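Local coordinates for FERM, ARHGEF and pleckstrin domain-containing protein 2 (Mus musculus, PDB 6D2K) that activates RAC1 as a guanine nucleotide exchange factor and takes part in class 3 semaphorin responses, integrin regulation and remodelling of the actin cytoskeleton, at residues K6-R11 with F22-K27; K13-T18 with A105-R110; M215-F220 with F229-V234; L245-P250 with Q257-F262. All coordinates share one frame; numbering follows the deposited sequence. Where two conformers were deposited one is given.

How the contacts relate
The chain is the FERM domain of a longer protein. From its N terminus, contact 1 closes the first beta hairpin of the ubiquitin-like part. The turn between its strands supplies residues 13-18 of contact 2, so the two cross along the chain; contact 2 closes only at residues 105-110, in helix 98-113 of the FERM central domain, and joins the two parts. Contacts 3 and 4 follow in series, each closing a hairpin of the C-terminal PH-like domain. Their centres lie about 11 Å apart in one antiparallel sheet, and F229 of contact 3 packs on L248 and L260 of contact 4. Contact 1 is remote, its centre about 39 Å from that of contact 3.

Contact 1: residues K6-R11 with F22-K27; sequences KHMRIR and FDIEPK
H7 turns one face of its imidazole to the side chain of E25, whose CG lies over it, 3.6 Å from the ring centroid; at the ring edge, H7 CD2 is 3.5 Å from D23 O. E5, just before this segment, accepts H7 ND1 on its backbone O. E25 OE2 is shared between E5 N and K27 NZ, the latter in a salt bridge, met from above the carboxylate plane.

Beyond H7 the strands pair antiparallel: M8 with I24, and I10 with F22, each exchange two N-H...O bonds, while R9 and D23 form the non-hydrogen-bonded pair between them. The guanidinium and carboxylate planes of R9 and D23 stand 77° apart, and D23 OD2 lies over one guanidinium face, toward its rim. R9 NH1 makes a salt bridge with D23 OD1 at 2.7 Å; the hydrogen bond within it is weak, bent to 119° at the hydrogen. On the other face, M8 CG lies between the backbone N and carbonyl carbon (chi1 57°), from where it meets I24 CG2 at 3.8 Å, while M8 SD reaches P26 CB at 3.9 Å. I10 CD1 presses on I24 CG2 at a tight 3.5 Å.

Helices 30-41 and 69-73 cover this side, as in ubiquitin-like folds. Apolar groups, branched I10 and I24, the pliable thioether of M8 and the F22 ring, suit it; R9 and D23 lie on the exposed face, where water can also reach the charges.

Contact 2: residues K13-T18 with A105-R110; sequences KLLDST and ALQLKR
L15 and L106 meet where the turn of the first ubiquitin-like hairpin abuts the FERM central domain, at the seam between the two parts. L15 occupies the second position of a type I turn from L14 to S17, and its CB lies 3.9 Å from L106 CB. L106 CD1 reaches on to the next peptide, 3.8 Å from D16 N. L15 CD2 rests over one face of the R110 guanidinium, offset toward the rim and 3.4 Å from R110 NH2, the two side chains crossing at about a right angle. Leucine suits this place because its long apolar side chain fits between L106, L83 and that flat face. No direct hydrogen bond joins the segments; one water links L14 O to R110 NH2, another L15 O to L106 O. D16 suits the turn because its OD2 takes both T18 N, in an Asx turn, and T18 OG1. L83 of strand 79-85 also accepts R110 NH1 on its O, L14 packs on helix 30-41, and L108 on helix 176-187.

Contact 3: residues M215-F220 with F229-V234; sequences MGVLVF and FNWSKV
M215, G216 and V217 run antiparallel to F229, N230 and W231: V217 and F229 form a hydrogen-bonded pair, G216 and N230 a non-hydrogen-bonded one, and W231 N donates to M215 O at 3.0 Å. F229 N meets V217 O almost head-on, at 2.7 Å; the return bond, V217 N to F229 O, is longer at 3.1 Å, its donor above the carbonyl plane. The indole of W231 lies against the glycine, with G216 CA 3.4 Å from the centroid of the five-membered ring and over its face. Glycine suits this place: a CB would collide with F229 O and N230 CA. W231 CH2 touches V217 CG2 at 4.0 Å, and NE1 donates to S213 O. An alanine in place of W231 would probably leave a gap beside G216 and V217 and S213 O without its indole donor. F229 CE2 packs on V219 CG2 at 3.6 Å. W231 also meets H281 of helix 267-284 edge-to-face, in keeping with the PH-like fold, where a C-terminal helix closes one end of the strongly bent antiparallel sheet.

Contact 4: residues L245-P250 with Q257-F262; sequences LIKLHP and QDTLEF
I246 and L260 pair across the antiparallel hairpin formed by strands 243-247 and 259-264 of the PH-like domain, each giving its N to the other's O at 2.9 Å. Their side chains share the packed face. I246 CD1 touches F262 CE2 at 3.9 Å, and L248 CD2 meets L260 CD1 at 3.8 Å; F229 from strand 224-230 packs on I246, L248 and L260, so apolar residues suit this side. The other face is looser and turned to solvent, with K247 exposed and E261 and T259 partly so. There L245 CG lies 3.9 Å from E261 CG, the two side chains side by side, and the E261 carboxylate goes on to a salt bridge with R243. T259 OG1 donates to D258 OD2 at 3.0 Å, and T259 CG2 lies 4.1 Å from L245 CB. An alanine at T259 would probably leave D258 OD2 without this donor and L245 with a shallow gap at its side. K247 runs out extended past D258 without completing a salt bridge: its CE comes within 3.8 Å of D258 OD1, but NZ stops 4.6 Å from that oxygen.

Contact 1: residues K6-R11 with F22-K27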
loop_
_atom_site.group_PDB
_atom_site.type_symbol
_atom_site.label_atom_id
_atom_site.label_comp_id
_atom_site.label_asym_id
_atom_site.label_seq_id
_atom_site.Cartn_x
_atom_site.Cartn_y
_atom_site.Cartn_z
ATOM N N LYS A 6 -4.327 -2.795 32.475
ATOM C CA LYS A 6 -4.447 -4.060 31.765
ATOM C C LYS A 6 -4.149 -3.809 30.289
ATOM O O LYS A 6 -4.593 -2.810 29.721
ATOM C CB LYS A 6 -5.852 -4.635 31.929
ATOM C CG LYS A 6 -5.994 -6.091 31.491
ATOM C CD LYS A 6 -7.453 -6.527 31.517
ATOM C CE LYS A 6 -8.332 -5.502 30.802
ATOM N NZ LYS A 6 -9.721 -5.997 30.570
ATOM N N HIS A 7 -3.379 -4.702 29.677
ATOM C CA HIS A 7 -2.986 -4.524 28.282
ATOM C C HIS A 7 -3.969 -5.229 27.357
ATOM O O HIS A 7 -4.551 -6.249 27.727
ATOM C CB HIS A 7 -1.579 -5.082 28.042
ATOM C CG HIS A 7 -0.473 -4.240 28.605
ATOM N ND1 HIS A 7 -0.534 -3.661 29.855
ATOM C CD2 HIS A 7 0.736 -3.907 28.095
ATOM C CE1 HIS A 7 0.585 -2.996 30.084
ATOM N NE2 HIS A 7 1.378 -3.135 29.035
ATOM N N MET A 8 -4.144 -4.690 26.152
ATOM C CA MET A 8 -4.885 -5.394 25.108
ATOM C C MET A 8 -3.914 -6.190 24.235
ATOM O O MET A 8 -2.770 -5.781 24.034
ATOM C CB MET A 8 -5.711 -4.419 24.259
ATOM C CG MET A 8 -4.913 -3.306 23.596
ATOM S SD MET A 8 -5.958 -2.100 22.726
ATOM C CE MET A 8 -6.743 -3.136 21.484
ATOM N N ARG A 9 -4.379 -7.334 23.738
ATOM C CA ARG A 9 -3.578 -8.205 22.884
ATOM C C ARG A 9 -3.872 -7.827 21.449
ATOM O O ARG A 9 -5.019 -7.865 21.016
ATOM C CB ARG A 9 -3.963 -9.669 23.106
ATOM C CG ARG A 9 -3.202 -10.664 22.230
ATOM C CD ARG A 9 -1.721 -10.632 22.549
ATOM N NE ARG A 9 -1.206 -11.922 23.008
ATOM C CZ ARG A 9 -1.225 -12.338 24.270
ATOM N NH1 ARG A 9 -1.750 -11.578 25.221
ATOM N NH2 ARG A 9 -0.720 -13.527 24.583
ATOM N N ILE A 10 -2.844 -7.432 20.712
ATOM C CA ILE A 10 -3.046 -7.031 19.338
ATOM C C ILE A 10 -2.300 -7.989 18.415
ATOM O O ILE A 10 -1.123 -8.236 18.615
ATOM C CB ILE A 10 -2.561 -5.586 19.123
ATOM C CG1 ILE A 10 -3.354 -4.647 20.040
ATOM C CG2 ILE A 10 -2.723 -5.173 17.671
ATOM C CD1 ILE A 10 -2.971 -3.198 19.936
ATOM N N ARG A 11 -2.998 -8.555 17.433
ATOM C CA ARG A 11 -2.351 -9.416 16.450
ATOM C C ARG A 11 -1.860 -8.571 15.283
ATOM O O ARG A 11 -2.634 -7.813 14.693
ATOM C CB ARG A 11 -3.325 -10.485 15.956
ATOM C CG ARG A 11 -3.794 -11.445 17.050
ATOM C CD ARG A 11 -4.813 -12.461 16.538
ATOM N NE ARG A 11 -4.264 -13.352 15.518
ATOM C CZ ARG A 11 -3.418 -14.349 15.768
ATOM N NH1 ARG A 11 -3.007 -14.581 17.009
ATOM N NH2 ARG A 11 -2.977 -15.113 14.775
ATOM N N PHE A 22 1.284 -8.500 20.169
ATOM C CA PHE A 22 1.819 -7.376 20.936
ATOM C C PHE A 22 0.827 -6.978 22.009
ATOM O O PHE A 22 -0.340 -6.740 21.718
ATOM C CB PHE A 22 2.099 -6.174 20.033
ATOM C CG PHE A 22 3.154 -6.433 18.996
ATOM C CD1 PHE A 22 4.445 -5.988 19.178
ATOM C CD2 PHE A 22 2.842 -7.123 17.843
ATOM C CE1 PHE A 22 5.420 -6.227 18.218
ATOM C CE2 PHE A 22 3.801 -7.373 16.890
ATOM C CZ PHE A 22 5.094 -6.928 17.074
ATOM N N ASP A 23 1.297 -6.909 23.248
ATOM C CA ASP A 23 0.444 -6.498 24.355
ATOM C C ASP A 23 0.715 -5.041 24.687
ATOM O O ASP A 23 1.855 -4.641 24.906
ATOM C CB ASP A 23 0.691 -7.396 25.566
ATOM C CG ASP A 23 0.260 -8.823 25.320
ATOM O OD1 ASP A 23 -0.877 -9.022 24.840
ATOM O OD2 ASP A 23 1.050 -9.746 25.603
ATOM N N ILE A 24 -0.336 -4.232 24.702
ATOM C CA ILE A 24 -0.155 -2.802 24.883
ATOM C C ILE A 24 -1.312 -2.211 25.669
ATOM O O ILE A 24 -2.435 -2.712 25.602
ATOM C CB ILE A 24 -0.044 -2.100 23.524
ATOM C CG1 ILE A 24 0.459 -0.666 23.684
ATOM C CG2 ILE A 24 -1.377 -2.132 22.804
ATOM C CD1 ILE A 24 0.982 -0.072 22.400
ATOM N N GLU A 25 -1.032 -1.149 26.417
ATOM C CA GLU A 25 -2.085 -0.432 27.127
ATOM C C GLU A 25 -2.936 0.319 26.127
ATOM O O GLU A 25 -2.420 1.094 25.326
ATOM C CB GLU A 25 -1.495 0.533 28.151
ATOM C CG GLU A 25 -0.774 -0.167 29.283
ATOM C CD GLU A 25 -0.092 0.799 30.225
ATOM O OE1 GLU A 25 0.924 1.406 29.822
ATOM O OE2 GLU A 25 -0.572 0.948 31.369
ATOM N N PRO A 26 -4.251 0.078 26.164
ATOM C CA PRO A 26 -5.168 0.652 25.175
ATOM C C PRO A 26 -5.025 2.165 25.050
ATOM O O PRO A 26 -5.245 2.697 23.966
ATOM C CB PRO A 26 -6.547 0.278 25.717
ATOM C CG PRO A 26 -6.310 -0.947 26.541
ATOM C CD PRO A 26 -4.939 -0.800 27.128
ATOM N N LYS A 27 -4.645 2.839 26.132
ATOM C CA LYS A 27 -4.564 4.297 26.133
ATOM C C LYS A 27 -3.319 4.839 25.438
ATOM O O LYS A 27 -3.238 6.030 25.154
ATOM C CB LYS A 27 -4.594 4.828 27.564
ATOM C CG LYS A 27 -3.328 4.506 28.340
ATOM C CD LYS A 27 -3.404 4.999 29.775
ATOM C CE LYS A 27 -2.165 4.579 30.540
ATOM N NZ LYS A 27 -1.957 3.111 30.409
#

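Contact 2: residues K13-T18 with A105-R110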
loop_
_atom_site.group_PDB
_atom_site.type_symbol
_atom_site.label_atom_id
_atom_site.label_comp_id
_atom_site.label_asym_id
_atom_site.label_seq_id
_atom_site.Cartn_x
_atom_site.Cartn_y
_atom_site.Cartn_z
ATOM N N LYS A 13 -0.342 -8.833 11.604
ATOM C CA LYS A 13 -0.026 -9.680 10.462
ATOM C C LYS A 13 1.091 -9.016 9.678
ATOM O O LYS A 13 0.938 -7.902 9.207
ATOM C CB LYS A 13 -1.260 -9.892 9.584
ATOM C CG LYS A 13 -1.035 -10.877 8.436
ATOM C CD LYS A 13 -2.321 -11.120 7.648
ATOM C CE LYS A 13 -2.168 -12.299 6.687
ATOM N NZ LYS A 13 -1.925 -13.582 7.410
ATOM N N LEU A 14 2.218 -9.711 9.549
ATOM C CA LEU A 14 3.409 -9.155 8.915
ATOM C C LEU A 14 3.354 -9.401 7.416
ATOM O O LEU A 14 2.444 -10.061 6.937
ATOM C CB LEU A 14 4.660 -9.770 9.546
ATOM C CG LEU A 14 4.768 -9.491 11.054
ATOM C CD1 LEU A 14 5.913 -10.248 11.690
ATOM C CD2 LEU A 14 4.901 -7.995 11.316
ATOM N N LEU A 15 4.314 -8.851 6.672
ATOM C CA LEU A 15 4.262 -8.907 5.211
ATOM C C LEU A 15 4.548 -10.311 4.649
ATOM O O LEU A 15 4.160 -10.626 3.521
ATOM C CB LEU A 15 5.204 -7.868 4.599
ATOM C CG LEU A 15 4.566 -6.491 4.385
ATOM C CD1 LEU A 15 5.626 -5.425 4.137
ATOM C CD2 LEU A 15 3.560 -6.551 3.231
ATOM N N ASP A 16 5.207 -11.148 5.441
ATOM C CA ASP A 16 5.403 -12.552 5.065
ATOM C C ASP A 16 4.239 -13.454 5.523
ATOM O O ASP A 16 4.300 -14.684 5.395
ATOM C CB ASP A 16 6.747 -13.069 5.591
ATOM C CG ASP A 16 6.846 -13.009 7.106
ATOM O OD1 ASP A 16 7.952 -13.215 7.657
ATOM O OD2 ASP A 16 5.810 -12.758 7.744
ATOM N N SER A 17 3.192 -12.833 6.063
ATOM C CA SER A 17 1.964 -13.523 6.469
ATOM C C SER A 17 2.044 -14.181 7.850
ATOM O O SER A 17 1.052 -14.707 8.348
ATOM C CB SER A 17 1.506 -14.534 5.413
ATOM O OG SER A 17 0.510 -13.974 4.575
ATOM N N THR A 18 3.218 -14.144 8.466
ATOM C CA THR A 18 3.330 -14.559 9.857
ATOM C C THR A 18 2.611 -13.557 10.759
ATOM O O THR A 18 2.394 -12.407 10.374
ATOM C CB THR A 18 4.787 -14.686 10.307
ATOM O OG1 THR A 18 5.451 -13.420 10.207
ATOM C CG2 THR A 18 5.515 -15.700 9.444
ATOM N N ALA A 105 9.203 -5.903 -1.885
ATOM C CA ALA A 105 8.847 -6.992 -2.792
ATOM C C ALA A 105 7.662 -7.792 -2.248
ATOM O O ALA A 105 6.777 -8.196 -3.025
ATOM C CB ALA A 105 10.053 -7.913 -3.044
ATOM N N LEU A 106 7.635 -8.007 -0.931
ATOM C CA LEU A 106 6.518 -8.722 -0.296
ATOM C C LEU A 106 5.229 -7.908 -0.399
ATOM O O LEU A 106 4.144 -8.464 -0.574
ATOM C CB LEU A 106 6.813 -9.018 1.184
ATOM C CG LEU A 106 7.892 -10.083 1.460
ATOM C CD1 LEU A 106 8.012 -10.342 2.965
ATOM C CD2 LEU A 106 7.545 -11.365 0.719
ATOM N N GLN A 107 5.345 -6.587 -0.301
ATOM C CA GLN A 107 4.164 -5.734 -0.413
ATOM C C GLN A 107 3.598 -5.820 -1.825
ATOM O O GLN A 107 2.383 -5.924 -2.025
ATOM C CB GLN A 107 4.529 -4.285 -0.078
ATOM C CG GLN A 107 3.425 -3.259 -0.381
ATOM C CD GLN A 107 2.249 -3.370 0.552
ATOM O OE1 GLN A 107 1.108 -3.553 0.124
ATOM N NE2 GLN A 107 2.509 -3.251 1.822
ATOM N N LEU A 108 4.483 -5.772 -2.814
ATOM C CA LEU A 108 4.051 -5.851 -4.202
ATOM C C LEU A 108 3.449 -7.213 -4.510
ATOM O O LEU A 108 2.474 -7.301 -5.266
ATOM C CB LEU A 108 5.215 -5.517 -5.141
ATOM C CG LEU A 108 5.620 -4.045 -5.007
ATOM C CD1 LEU A 108 7.004 -3.880 -5.622
ATOM C CD2 LEU A 108 4.592 -3.089 -5.642
ATOM N N LYS A 109 4.016 -8.268 -3.915
ATOM C CA LYS A 109 3.443 -9.599 -3.998
ATOM C C LYS A 109 2.007 -9.576 -3.477
ATOM O O LYS A 109 1.117 -10.118 -4.122
ATOM C CB LYS A 109 4.307 -10.611 -3.232
ATOM C CG LYS A 109 3.679 -11.999 -3.112
ATOM C CD LYS A 109 4.577 -12.941 -2.328
ATOM C CE LYS A 109 3.830 -14.225 -2.003
ATOM N NZ LYS A 109 4.599 -15.140 -1.125
ATOM N N ARG A 110 1.797 -8.947 -2.324
ATOM C CA ARG A 110 0.448 -8.859 -1.762
ATOM C C ARG A 110 -0.486 -8.066 -2.676
ATOM O O ARG A 110 -1.641 -8.468 -2.886
ATOM C CB ARG A 110 0.464 -8.239 -0.362
ATOM C CG ARG A 110 -0.934 -7.902 0.158
ATOM C CD ARG A 110 -0.911 -6.832 1.257
ATOM N NE ARG A 110 -0.379 -7.371 2.485
ATOM C CZ ARG A 110 0.051 -6.654 3.515
ATOM N NH1 ARG A 110 0.034 -5.331 3.475
ATOM N NH2 ARG A 110 0.525 -7.282 4.579
HETATM O O HOH W 1 0.084 -10.087 4.787
HETATM O O HOH W 2 3.195 -10.845 0.705
#

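Contact 3: residues M215-F220 with F229-V234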
loop_
_atom_site.group_PDB
_atom_site.type_symbol
_atom_site.label_atom_id
_atom_site.label_comp_id
_atom_site.label_asym_id
_atom_site.label_seq_id
_atom_site.Cartn_x
_atom_site.Cartn_y
_atom_site.Cartn_z
ATOM N N MET A 215 3.940 11.774 -7.026
ATOM C CA MET A 215 3.838 12.863 -8.008
ATOM C C MET A 215 2.747 13.880 -7.699
ATOM O O MET A 215 2.865 15.048 -8.065
ATOM C CB MET A 215 3.581 12.314 -9.399
ATOM C CG MET A 215 4.310 13.073 -10.473
ATOM S SD MET A 215 5.880 12.245 -10.741
ATOM C CE MET A 215 5.262 10.690 -11.379
ATOM N N GLY A 216 1.677 13.435 -7.052
ATOM C CA GLY A 216 0.552 14.316 -6.782
ATOM C C GLY A 216 -0.755 13.567 -6.606
ATOM O O GLY A 216 -0.774 12.358 -6.352
ATOM N N VAL A 217 -1.861 14.300 -6.721
ATOM C CA VAL A 217 -3.173 13.706 -6.613
ATOM C C VAL A 217 -3.637 13.278 -7.986
ATOM O O VAL A 217 -3.480 14.010 -8.971
ATOM C CB VAL A 217 -4.164 14.680 -5.964
ATOM C CG1 VAL A 217 -5.561 14.054 -5.868
ATOM C CG2 VAL A 217 -3.645 15.048 -4.589
ATOM N N LEU A 218 -4.193 12.077 -8.049
ATOM C CA LEU A 218 -4.480 11.435 -9.315
ATOM C C LEU A 218 -5.961 11.158 -9.494
ATOM O O LEU A 218 -6.671 10.868 -8.529
ATOM C CB LEU A 218 -3.693 10.118 -9.425
ATOM C CG LEU A 218 -2.205 10.137 -9.066
ATOM C CD1 LEU A 218 -1.644 8.722 -9.187
ATOM C CD2 LEU A 218 -1.420 11.057 -9.975
ATOM N N VAL A 219 -6.422 11.242 -10.740
ATOM C CA VAL A 219 -7.795 10.895 -11.077
ATOM C C VAL A 219 -7.819 9.805 -12.140
ATOM O O VAL A 219 -7.201 9.945 -13.201
ATOM C CB VAL A 219 -8.596 12.116 -11.596
ATOM C CG1 VAL A 219 -10.021 11.697 -11.959
ATOM C CG2 VAL A 219 -8.620 13.199 -10.546
ATOM N N PHE A 220 -8.525 8.721 -11.839
ATOM C CA PHE A 220 -8.740 7.633 -12.783
ATOM C C PHE A 220 -10.227 7.570 -13.110
ATOM O O PHE A 220 -11.068 7.798 -12.249
ATOM C CB PHE A 220 -8.321 6.300 -12.164
ATOM C CG PHE A 220 -6.842 6.135 -12.001
ATOM C CD1 PHE A 220 -6.138 5.276 -12.834
ATOM C CD2 PHE A 220 -6.153 6.801 -11.004
ATOM C CE1 PHE A 220 -4.777 5.098 -12.683
ATOM C CE2 PHE A 220 -4.795 6.631 -10.844
ATOM C CZ PHE A 220 -4.099 5.773 -11.693
ATOM N N PHE A 229 -2.600 15.850 -10.804
ATOM C CA PHE A 229 -2.430 17.167 -10.222
ATOM C C PHE A 229 -1.104 17.149 -9.481
ATOM O O PHE A 229 -1.037 16.804 -8.305
ATOM C CB PHE A 229 -3.610 17.519 -9.308
ATOM C CG PHE A 229 -4.947 17.409 -9.992
ATOM C CD1 PHE A 229 -5.187 18.090 -11.171
ATOM C CD2 PHE A 229 -5.951 16.611 -9.470
ATOM C CE1 PHE A 229 -6.403 17.975 -11.816
ATOM C CE2 PHE A 229 -7.165 16.493 -10.106
ATOM C CZ PHE A 229 -7.394 17.179 -11.280
ATOM N N ASN A 230 -0.044 17.513 -10.195
ATOM C CA ASN A 230 1.299 17.483 -9.637
ATOM C C ASN A 230 1.419 18.361 -8.412
ATOM O O ASN A 230 0.810 19.430 -8.342
ATOM C CB ASN A 230 2.324 17.936 -10.680
ATOM C CG ASN A 230 2.194 17.190 -11.986
ATOM O OD1 ASN A 230 1.394 17.560 -12.848
ATOM N ND2 ASN A 230 2.984 16.132 -12.146
ATOM N N TRP A 231 2.228 17.934 -7.452
ATOM C CA TRP A 231 2.376 18.690 -6.211
ATOM C C TRP A 231 2.758 20.147 -6.426
ATOM O O TRP A 231 2.340 21.023 -5.671
ATOM C CB TRP A 231 3.375 18.004 -5.273
ATOM C CG TRP A 231 2.905 16.686 -4.742
ATOM C CD1 TRP A 231 3.500 15.464 -4.919
ATOM C CD2 TRP A 231 1.747 16.451 -3.937
ATOM N NE1 TRP A 231 2.776 14.484 -4.278
ATOM C CE2 TRP A 231 1.698 15.063 -3.664
ATOM C CE3 TRP A 231 0.741 17.274 -3.427
ATOM C CZ2 TRP A 231 0.683 14.492 -2.899
ATOM C CZ3 TRP A 231 -0.262 16.704 -2.673
ATOM C CH2 TRP A 231 -0.287 15.328 -2.419
ATOM N N SER A 232 3.546 20.407 -7.462
ATOM C CA SER A 232 3.998 21.764 -7.729
ATOM C C SER A 232 2.829 22.702 -8.038
ATOM O O SER A 232 2.947 23.915 -7.871
ATOM C CB SER A 232 5.028 21.784 -8.866
ATOM O OG SER A 232 4.454 21.356 -10.087
ATOM N N LYS A 233 1.698 22.138 -8.465
ATOM C CA LYS A 233 0.540 22.949 -8.851
ATOM C C LYS A 233 -0.520 23.000 -7.767
ATOM O O LYS A 233 -1.510 23.715 -7.895
ATOM C CB LYS A 233 -0.090 22.407 -10.131
ATOM C CG LYS A 233 0.877 22.306 -11.297
ATOM C CD LYS A 233 0.231 21.614 -12.484
ATOM C CE LYS A 233 1.249 21.352 -13.583
ATOM N NZ LYS A 233 0.615 20.713 -14.768
ATOM N N VAL A 234 -0.318 22.228 -6.707
ATOM C CA VAL A 234 -1.295 22.136 -5.631
ATOM C C VAL A 234 -0.971 23.148 -4.544
ATOM O O VAL A 234 0.088 23.091 -3.926
ATOM C CB VAL A 234 -1.293 20.720 -5.030
ATOM C CG1 VAL A 234 -2.204 20.648 -3.801
ATOM C CG2 VAL A 234 -1.711 19.705 -6.081
HETATM O O HOH W 3 5.011 15.983 -9.543
#

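Contact 4: residues L245-P250 with Q257-F262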
loop_
_atom_site.group_PDB
_atom_site.type_symbol
_atom_site.label_atom_id
_atom_site.label_comp_id
_atom_site.label_asym_id
_atom_site.label_seq_id
_atom_site.Cartn_x
_atom_site.Cartn_y
_atom_site.Cartn_z
ATOM N N LEU A 245 -11.470 18.966 -1.585
ATOM C CA LEU A 245 -11.177 20.209 -2.304
ATOM C C LEU A 245 -9.693 20.352 -2.632
ATOM O O LEU A 245 -8.854 20.307 -1.739
ATOM C CB LEU A 245 -11.634 21.424 -1.475
ATOM C CG LEU A 245 -13.142 21.693 -1.317
ATOM C CD1 LEU A 245 -13.846 20.572 -0.575
ATOM C CD2 LEU A 245 -13.365 23.010 -0.596
ATOM N N ILE A 246 -9.367 20.515 -3.911
ATOM C CA ILE A 246 -7.983 20.746 -4.303
ATOM C C ILE A 246 -7.851 22.161 -4.836
ATOM O O ILE A 246 -8.474 22.491 -5.844
ATOM C CB ILE A 246 -7.541 19.812 -5.436
ATOM C CG1 ILE A 246 -7.874 18.361 -5.132
ATOM C CG2 ILE A 246 -6.044 19.963 -5.676
ATOM C CD1 ILE A 246 -7.510 17.405 -6.255
ATOM N N LYS A 247 -7.056 22.991 -4.164
ATOM C CA LYS A 247 -6.773 24.336 -4.697
ATOM C C LYS A 247 -5.543 24.234 -5.591
ATOM O O LYS A 247 -4.501 23.724 -5.159
ATOM C CB LYS A 247 -6.547 25.334 -3.563
ATOM C CG LYS A 247 -6.407 26.764 -4.054
ATOM C CD LYS A 247 -6.151 27.711 -2.901
ATOM C CE LYS A 247 -5.591 29.027 -3.422
ATOM N NZ LYS A 247 -5.248 29.969 -2.322
ATOM N N LEU A 248 -5.677 24.712 -6.832
ATOM C CA LEU A 248 -4.767 24.399 -7.944
ATOM C C LEU A 248 -4.524 25.635 -8.804
ATOM O O LEU A 248 -5.063 26.692 -8.520
ATOM C CB LEU A 248 -5.438 23.352 -8.840
ATOM C CG LEU A 248 -4.753 22.043 -9.202
ATOM C CD1 LEU A 248 -4.135 21.379 -7.992
ATOM C CD2 LEU A 248 -5.770 21.127 -9.868
ATOM N N HIS A 249 -3.750 25.499 -9.879
ATOM C CA HIS A 249 -3.663 26.588 -10.865
ATOM C C HIS A 249 -5.048 26.849 -11.437
ATOM O O HIS A 249 -5.771 25.900 -11.753
ATOM C CB HIS A 249 -2.745 26.206 -12.023
ATOM C CG HIS A 249 -1.304 26.094 -11.651
ATOM N ND1 HIS A 249 -0.820 26.443 -10.408
ATOM C CD2 HIS A 249 -0.233 25.674 -12.368
ATOM C CE1 HIS A 249 0.486 26.239 -10.376
ATOM N NE2 HIS A 249 0.865 25.768 -11.550
ATOM N N PRO A 250 -5.428 28.128 -11.588
ATOM C CA PRO A 250 -6.763 28.491 -12.080
ATOM C C PRO A 250 -6.991 28.170 -13.553
ATOM O O PRO A 250 -6.044 28.129 -14.340
ATOM C CB PRO A 250 -6.811 30.010 -11.869
ATOM C CG PRO A 250 -5.378 30.433 -11.916
ATOM C CD PRO A 250 -4.635 29.319 -11.230
ATOM N N GLN A 257 -11.406 30.453 -11.306
ATOM C CA GLN A 257 -11.691 29.295 -10.458
ATOM C C GLN A 257 -10.406 28.529 -10.165
ATOM O O GLN A 257 -9.747 28.031 -11.077
ATOM C CB GLN A 257 -12.698 28.373 -11.140
ATOM C CG GLN A 257 -13.030 27.132 -10.321
ATOM C CD GLN A 257 -13.618 27.488 -8.971
ATOM O OE1 GLN A 257 -14.834 27.646 -8.836
ATOM N NE2 GLN A 257 -12.759 27.634 -7.965
ATOM N N ASP A 258 -10.057 28.438 -8.888
ATOM C CA ASP A 258 -8.805 27.812 -8.486
ATOM C C ASP A 258 -9.006 26.498 -7.740
ATOM O O ASP A 258 -8.039 25.892 -7.287
ATOM C CB ASP A 258 -7.980 28.781 -7.629
ATOM C CG ASP A 258 -8.724 29.271 -6.409
ATOM O OD1 ASP A 258 -8.252 30.247 -5.782
ATOM O OD2 ASP A 258 -9.775 28.695 -6.066
ATOM N N THR A 259 -10.251 26.052 -7.624
ATOM C CA THR A 259 -10.546 24.882 -6.790
ATOM C C THR A 259 -11.386 23.826 -7.509
ATOM O O THR A 259 -12.418 24.133 -8.119
ATOM C CB THR A 259 -11.215 25.297 -5.453
ATOM O OG1 THR A 259 -10.314 26.128 -4.705
ATOM C CG2 THR A 259 -11.579 24.069 -4.603
ATOM N N LEU A 260 -10.922 22.580 -7.442
ATOM C CA LEU A 260 -11.669 21.447 -7.960
ATOM C C LEU A 260 -12.286 20.715 -6.784
ATOM O O LEU A 260 -11.683 20.638 -5.712
ATOM C CB LEU A 260 -10.751 20.484 -8.709
ATOM C CG LEU A 260 -10.035 21.034 -9.938
ATOM C CD1 LEU A 260 -9.288 19.908 -10.655
ATOM C CD2 LEU A 260 -11.032 21.701 -10.861
ATOM N N GLU A 261 -13.486 20.187 -6.994
ATOM C CA GLU A 261 -14.221 19.489 -5.943
ATOM C C GLU A 261 -14.612 18.081 -6.357
ATOM O O GLU A 261 -15.080 17.860 -7.474
ATOM C CB GLU A 261 -15.485 20.261 -5.567
ATOM C CG GLU A 261 -15.256 21.383 -4.586
ATOM C CD GLU A 261 -16.531 21.782 -3.863
ATOM O OE1 GLU A 261 -16.769 22.999 -3.707
ATOM O OE2 GLU A 261 -17.298 20.877 -3.456
ATOM N N PHE A 262 -14.405 17.127 -5.452
ATOM C CA PHE A 262 -14.818 15.746 -5.684
ATOM C C PHE A 262 -15.652 15.278 -4.511
ATOM O O PHE A 262 -15.376 15.638 -3.368
ATOM C CB PHE A 262 -13.590 14.852 -5.864
ATOM C CG PHE A 262 -12.748 15.243 -7.043
ATOM C CD1 PHE A 262 -13.033 14.744 -8.300
ATOM C CD2 PHE A 262 -11.707 16.138 -6.893
ATOM C CE1 PHE A 262 -12.261 15.115 -9.399
ATOM C CE2 PHE A 262 -10.941 16.513 -7.979
ATOM C CZ PHE A 262 -11.225 16.008 -9.232
#